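Local structure of CELL division protein FTSZ homolog 1 (Methanocaldococcus jannaschii, 1W5A) at residues A156-P161 and D185-I190; A249-G254 and S272-V277. The protein binds GTP and probably hydrolyses it, and is thought to polymerise with GTP into the contractile Z ring at the division site. All blocks are in the same frame, centred on the assembly; numbering follows the deposited sequence.

Interaction 1: residues A156-P161 and D185-I190. With GTP (guanosine-5'-triphosphate), chain C.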
loop_
_atom_site.group_PDB
_atom_site.type_symbol
_atom_site.label_atom_id
_atom_site.label_comp_id
_atom_site.label_asym_id
_atom_site.label_seq_id
_atom_site.Cartn_x
_atom_site.Cartn_y
_atom_site.Cartn_z
ATOM N N ALA A 156 4.415 2.331 -3.260
ATOM C CA ALA A 156 4.790 1.149 -2.505
ATOM C C ALA A 156 4.152 1.177 -1.116
ATOM O O ALA A 156 4.012 2.242 -0.498
ATOM C CB ALA A 156 6.328 1.060 -2.381
ATOM N N VAL A 157 3.742 0.002 -0.648
ATOM C CA VAL A 157 3.164 -0.146 0.676
ATOM C C VAL A 157 3.948 -1.305 1.258
ATOM O O VAL A 157 3.758 -2.460 0.875
ATOM C CB VAL A 157 1.656 -0.498 0.646
ATOM C CG1 VAL A 157 1.133 -0.603 2.073
ATOM C CG2 VAL A 157 0.868 0.580 -0.110
ATOM N N VAL A 158 4.855 -0.979 2.172
ATOM C CA VAL A 158 5.706 -1.988 2.782
ATOM C C VAL A 158 5.692 -1.926 4.308
ATOM O O VAL A 158 5.318 -0.913 4.903
ATOM C CB VAL A 158 7.158 -1.819 2.293
ATOM C CG1 VAL A 158 7.185 -1.890 0.783
ATOM C CG2 VAL A 158 7.728 -0.455 2.758
ATOM N N THR A 159 6.099 -3.024 4.932
ATOM C CA THR A 159 6.147 -3.100 6.381
ATOM C C THR A 159 7.585 -3.227 6.859
ATOM O O THR A 159 8.443 -3.715 6.142
ATOM C CB THR A 159 5.392 -4.325 6.923
ATOM O OG1 THR A 159 6.075 -5.507 6.510
ATOM C CG2 THR A 159 3.959 -4.360 6.417
ATOM N N LEU A 160 7.832 -2.760 8.078
ATOM C CA LEU A 160 9.146 -2.856 8.695
ATOM C C LEU A 160 8.950 -4.012 9.666
ATOM O O LEU A 160 7.861 -4.198 10.194
ATOM C CB LEU A 160 9.488 -1.556 9.427
ATOM C CG LEU A 160 10.426 -0.553 8.734
ATOM C CD1 LEU A 160 10.261 -0.574 7.224
ATOM C CD2 LEU A 160 10.151 0.835 9.291
ATOM N N PRO A 161 9.996 -4.798 9.911
ATOM C CA PRO A 161 9.893 -5.944 10.822
ATOM C C PRO A 161 9.700 -5.619 12.304
ATOM O O PRO A 161 9.953 -4.497 12.750
ATOM C CB PRO A 161 11.194 -6.688 10.566
ATOM C CG PRO A 161 12.174 -5.533 10.356
ATOM C CD PRO A 161 11.388 -4.581 9.466
ATOM N N ASP A 185 7.012 7.234 -6.106
ATOM C CA ASP A 185 6.375 8.541 -6.110
ATOM C C ASP A 185 5.787 8.760 -4.721
ATOM O O ASP A 185 5.769 9.889 -4.219
ATOM C CB ASP A 185 5.319 8.599 -7.217
ATOM C CG ASP A 185 5.942 8.409 -8.595
ATOM O OD1 ASP A 185 6.952 9.104 -8.873
ATOM O OD2 ASP A 185 5.447 7.573 -9.390
ATOM N N THR A 186 5.315 7.671 -4.110
ATOM C CA THR A 186 4.795 7.683 -2.742
ATOM C C THR A 186 5.169 6.338 -2.122
ATOM O O THR A 186 4.926 5.283 -2.708
ATOM C CB THR A 186 3.265 7.846 -2.661
ATOM O OG1 THR A 186 2.879 9.120 -3.192
ATOM C CG2 THR A 186 2.810 7.777 -1.190
ATOM N N LEU A 187 5.766 6.388 -0.939
ATOM C CA LEU A 187 6.200 5.195 -0.234
ATOM C C LEU A 187 5.520 5.088 1.124
ATOM O O LEU A 187 5.935 5.739 2.074
ATOM C CB LEU A 187 7.716 5.244 -0.045
ATOM C CG LEU A 187 8.370 4.234 0.901
ATOM C CD1 LEU A 187 7.969 2.822 0.528
ATOM C CD2 LEU A 187 9.881 4.393 0.844
ATOM N N VAL A 188 4.470 4.273 1.214
ATOM C CA VAL A 188 3.750 4.083 2.471
ATOM C C VAL A 188 4.477 3.028 3.326
ATOM O O VAL A 188 4.691 1.896 2.884
ATOM C CB VAL A 188 2.311 3.615 2.210
ATOM C CG1 VAL A 188 1.512 3.647 3.482
ATOM C CG2 VAL A 188 1.666 4.495 1.159
ATOM N N VAL A 189 4.861 3.412 4.542
ATOM C CA VAL A 189 5.579 2.524 5.461
ATOM C C VAL A 189 4.774 2.217 6.724
ATOM O O VAL A 189 4.320 3.124 7.413
ATOM C CB VAL A 189 6.937 3.145 5.894
ATOM C CG1 VAL A 189 7.749 2.147 6.698
ATOM C CG2 VAL A 189 7.713 3.579 4.672
ATOM N N ILE A 190 4.617 0.929 7.016
ATOM C CA ILE A 190 3.874 0.452 8.178
ATOM C C ILE A 190 4.830 -0.268 9.125
ATOM O O ILE A 190 5.345 -1.337 8.804
ATOM C CB ILE A 190 2.778 -0.541 7.749
ATOM C CG1 ILE A 190 1.818 0.136 6.770
ATOM C CG2 ILE A 190 2.032 -1.057 8.973
ATOM C CD1 ILE A 190 0.954 -0.860 5.962
HETATM P PG GTP C . 13.800 -14.372 1.416
HETATM O O1G GTP C . 15.097 -14.034 2.188
HETATM O O2G GTP C . 13.037 -15.521 2.112
HETATM O O3G GTP C . 14.125 -14.855 -0.003
HETATM O O3B GTP C . 12.902 -12.965 1.333
HETATM P PB GTP C . 11.276 -12.727 1.431
HETATM O O1B GTP C . 10.509 -13.845 0.866
HETATM O O2B GTP C . 11.056 -11.355 0.819
HETATM O O3A GTP C . 10.927 -12.628 2.945
HETATM P PA GTP C . 9.574 -12.612 3.714
HETATM O O1A GTP C . 9.291 -13.979 4.248
HETATM O O2A GTP C . 8.544 -11.930 2.946
HETATM O "O5'" GTP C . 10.019 -11.762 5.043
HETATM C "C5'" GTP C . 10.182 -10.348 5.054
HETATM C "C4'" GTP C . 9.525 -9.750 6.288
HETATM O "O4'" GTP C . 8.097 -9.872 6.163
HETATM C "C3'" GTP C . 9.882 -10.460 7.603
HETATM O "O3'" GTP C . 11.025 -9.853 8.184
HETATM C "C2'" GTP C . 8.653 -10.174 8.474
HETATM O "O2'" GTP C . 8.724 -8.844 8.985
HETATM C "C1'" GTP C . 7.532 -10.154 7.432
HETATM N N9 GTP C . 6.724 -11.372 7.348
HETATM C C8 GTP C . 7.158 -12.661 7.046
HETATM N N7 GTP C . 6.187 -13.543 7.090
HETATM C C5 GTP C . 5.047 -12.763 7.054
HETATM C C6 GTP C . 3.693 -13.083 6.822
HETATM O O6 GTP C . 3.213 -14.187 6.567
HETATM N N1 GTP C . 2.855 -11.952 6.853
HETATM C C2 GTP C . 3.291 -10.635 7.000
HETATM N N2 GTP C . 2.379 -9.691 7.014
HETATM N N3 GTP C . 4.543 -10.326 7.256
HETATM C C4 GTP C . 5.381 -11.397 7.186
#
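Five backbone hydrogen bonds zip Ala156-Leu160 to Thr186-Ile190 as neighbouring parallel strands. Ala156 uses both its polar atoms: its N donates to Thr186 O (3.0 Å), and its O takes the N-H of Val188 at 2.7 Å. Val158 does the same one step on, its N reaching Val188 O and its O receiving Ile190 N. Leu160 N closes the ladder on Ile190 O at 3.0 Å. Ile190 O also lies 3.1 Å from Thr159 CA, a C-H...O contact that gives this carbonyl a second neighbour.

On one face of the sheet, Val157 and Val188 stand side by side, pointing the same way, while Val157 CG1 meets Ile190 CD1 at 3.9 Å. With CG1 anti to the backbone N (chi1 -179°), Val157 leaves CG2 for the flank of Val188. On the other face, Leu187 CD1 fits against both Ala156 CB (3.8 Å) and Val158 CG2. Further along, both methyls of Leu160 press on Val189 CG1 from one side, CD1 at 3.7 Å.

Beyond the strand, Pro161 CA comes within 3.6 Å of the ribose O2' of GTP, so this strand end borders the nucleotide pocket. The two strands and helix 167-183 between them form a beta-alpha-beta unit of the Rossmann-like GTPase domain. That helix touches Val189 through Leu177 and Leu160 through Met170; helix 207-227 packs on Val157, Thr159 and Ile190, and strand 249-256 meets Val188 and Ile190.

Interaction 2: residues A249-G254 and S272-V277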
loop_
_atom_site.group_PDB
_atom_site.type_symbol
_atom_site.label_atom_id
_atom_site.label_comp_id
_atom_site.label_asym_id
_atom_site.label_seq_id
_atom_site.Cartn_x
_atom_site.Cartn_y
_atom_site.Cartn_z
ATOM N N ALA A 249 5.057 8.205 3.278
ATOM C CA ALA A 249 3.717 8.259 3.875
ATOM C C ALA A 249 3.471 7.180 4.941
ATOM O O ALA A 249 4.127 6.134 4.948
ATOM C CB ALA A 249 2.659 8.145 2.784
ATOM N N MET A 250 2.515 7.444 5.828
ATOM C CA MET A 250 2.171 6.511 6.890
ATOM C C MET A 250 0.649 6.432 7.016
ATOM O O MET A 250 -0.061 7.331 6.573
ATOM C CB MET A 250 2.842 6.943 8.206
ATOM C CG MET A 250 4.359 6.764 8.171
ATOM S SD MET A 250 5.279 7.314 9.635
ATOM C CE MET A 250 4.939 5.950 10.743
ATOM N N ILE A 251 0.145 5.359 7.608
ATOM C CA ILE A 251 -1.298 5.196 7.702
ATOM C C ILE A 251 -1.861 5.178 9.116
ATOM O O ILE A 251 -1.142 5.000 10.096
ATOM C CB ILE A 251 -1.773 3.874 7.020
ATOM C CG1 ILE A 251 -1.413 2.676 7.911
ATOM C CG2 ILE A 251 -1.099 3.700 5.647
ATOM C CD1 ILE A 251 -2.009 1.344 7.454
ATOM N N GLY A 252 -3.174 5.358 9.177
ATOM C CA GLY A 252 -3.913 5.325 10.417
ATOM C C GLY A 252 -5.164 4.521 10.110
ATOM O O GLY A 252 -5.759 4.678 9.039
ATOM N N ILE A 253 -5.552 3.632 11.015
ATOM C CA ILE A 253 -6.748 2.827 10.809
ATOM C C ILE A 253 -7.635 2.940 12.038
ATOM O O ILE A 253 -7.156 2.893 13.174
ATOM C CB ILE A 253 -6.421 1.326 10.593
ATOM C CG1 ILE A 253 -5.557 1.144 9.341
ATOM C CG2 ILE A 253 -7.720 0.535 10.432
ATOM C CD1 ILE A 253 -5.244 -0.318 9.004
ATOM N N GLY A 254 -8.929 3.100 11.811
ATOM C CA GLY A 254 -9.842 3.198 12.923
ATOM C C GLY A 254 -11.215 2.755 12.494
ATOM O O GLY A 254 -11.584 2.926 11.334
ATOM N N SER A 272 -3.999 6.515 15.779
ATOM C CA SER A 272 -3.382 5.219 15.526
ATOM C C SER A 272 -1.870 5.232 15.695
ATOM O O SER A 272 -1.193 6.157 15.250
ATOM C CB SER A 272 -3.724 4.735 14.109
ATOM O OG SER A 272 -3.002 3.557 13.783
ATOM N N PRO A 273 -1.322 4.209 16.368
ATOM C CA PRO A 273 0.131 4.142 16.563
ATOM C C PRO A 273 0.863 3.859 15.253
ATOM O O PRO A 273 2.077 4.034 15.159
ATOM C CB PRO A 273 0.301 3.021 17.593
ATOM C CG PRO A 273 -0.937 2.192 17.427
ATOM C CD PRO A 273 -2.013 3.226 17.220
ATOM N N LEU A 274 0.117 3.419 14.244
ATOM C CA LEU A 274 0.705 3.137 12.941
ATOM C C LEU A 274 1.115 4.459 12.292
ATOM O O LEU A 274 2.000 4.501 11.442
ATOM C CB LEU A 274 -0.308 2.406 12.058
ATOM C CG LEU A 274 -0.198 0.884 11.916
ATOM C CD1 LEU A 274 0.397 0.268 13.147
ATOM C CD2 LEU A 274 -1.585 0.308 11.625
ATOM N N LEU A 275 0.460 5.533 12.724
ATOM C CA LEU A 275 0.703 6.879 12.225
ATOM C C LEU A 275 1.605 7.586 13.239
ATOM O O LEU A 275 1.253 8.627 13.788
ATOM C CB LEU A 275 -0.636 7.608 12.104
ATOM C CG LEU A 275 -0.766 8.813 11.176
ATOM C CD1 LEU A 275 -2.141 9.417 11.353
ATOM C CD2 LEU A 275 0.296 9.839 11.491
ATOM N N ASP A 276 2.775 7.016 13.487
ATOM C CA ASP A 276 3.679 7.597 14.462
ATOM C C ASP A 276 4.515 8.738 13.895
ATOM O O ASP A 276 5.667 8.547 13.489
ATOM C CB ASP A 276 4.580 6.504 15.035
ATOM C CG ASP A 276 5.472 7.011 16.141
ATOM O OD1 ASP A 276 4.968 7.708 17.051
ATOM O OD2 ASP A 276 6.676 6.701 16.094
ATOM N N VAL A 277 3.933 9.933 13.889
ATOM C CA VAL A 277 4.623 11.103 13.356
ATOM C C VAL A 277 3.747 12.351 13.413
ATOM O O VAL A 277 2.520 12.255 13.496
ATOM C CB VAL A 277 5.041 10.855 11.876
ATOM C CG1 VAL A 277 3.815 10.478 11.042
ATOM C CG2 VAL A 277 5.702 12.094 11.295
HETATM O O HOH W 1 1.874 3.521 8.819
HETATM O O HOH W 2 -5.061 2.074 14.826
#
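Met250 reaches over the loop that follows helix 261-271, laying SD against Val277 CG1 (3.8 Å) and setting its CE methyl 3.4 Å from Leu274 O. The bend at chi3 (77°) turns that methyl back over the turn, where it also approaches Asp276 N.

Ser272 to Leu275 make a type I beta turn, and the hydroxyl of Ser272 braces it from within: OG, anti to the backbone N (chi1 173°), accepts the N-H of Leu274 at 3.2 Å, an ST turn. Ser272 CB rests on Gly252 CA, 3.7 Å away. Two waters join the segments. One takes the N-H of Ile251 and donates to Leu274 O; the other donates to Ile253 O and hydrogen-bonds Ser272 OG at 2.7 Å. Replacing Ser272 by alanine would probably leave the Leu274 N-H without its acceptor and the second water without one of its two holds. The CB atoms of Leu274 and Leu275 both close on Ile251 O, Leu275 CB at 3.3 Å.

Asp276 sends OD1 outward to a salt bridge with Arg353. Strand 249-256 edges the C-terminal domain's mixed sheet, bonded to strand 331-338, while Leu274 packs on helix 195-198 and, like Ile251 and Ile253, on Val214 of helix 207-227.

In the fold
The two contacts, their centres 12 Å apart, meet where the GTPase and C-terminal domains join. Ala249 probably hydrogen-bonds strand 186-191 through both its backbone polar atoms, N to Leu187 O (2.9 Å) and O to Val189 N (2.8 Å), and Val188 CG1 packs on Ile251 CG2 at 3.4 Å. Helix 207-227, which carries the GTP-binding Asp212, touches both interactions. The nucleotide lies nearer interaction 1, whose Pro161 touches the ribose, whereas the Leu274 side chain in interaction 2 remains about 12 Å from GTP. The Thr159 side chain is about 6 Å from that of the GTP-binding Ala48. Interaction 2 continues the packing into the C-terminal domain.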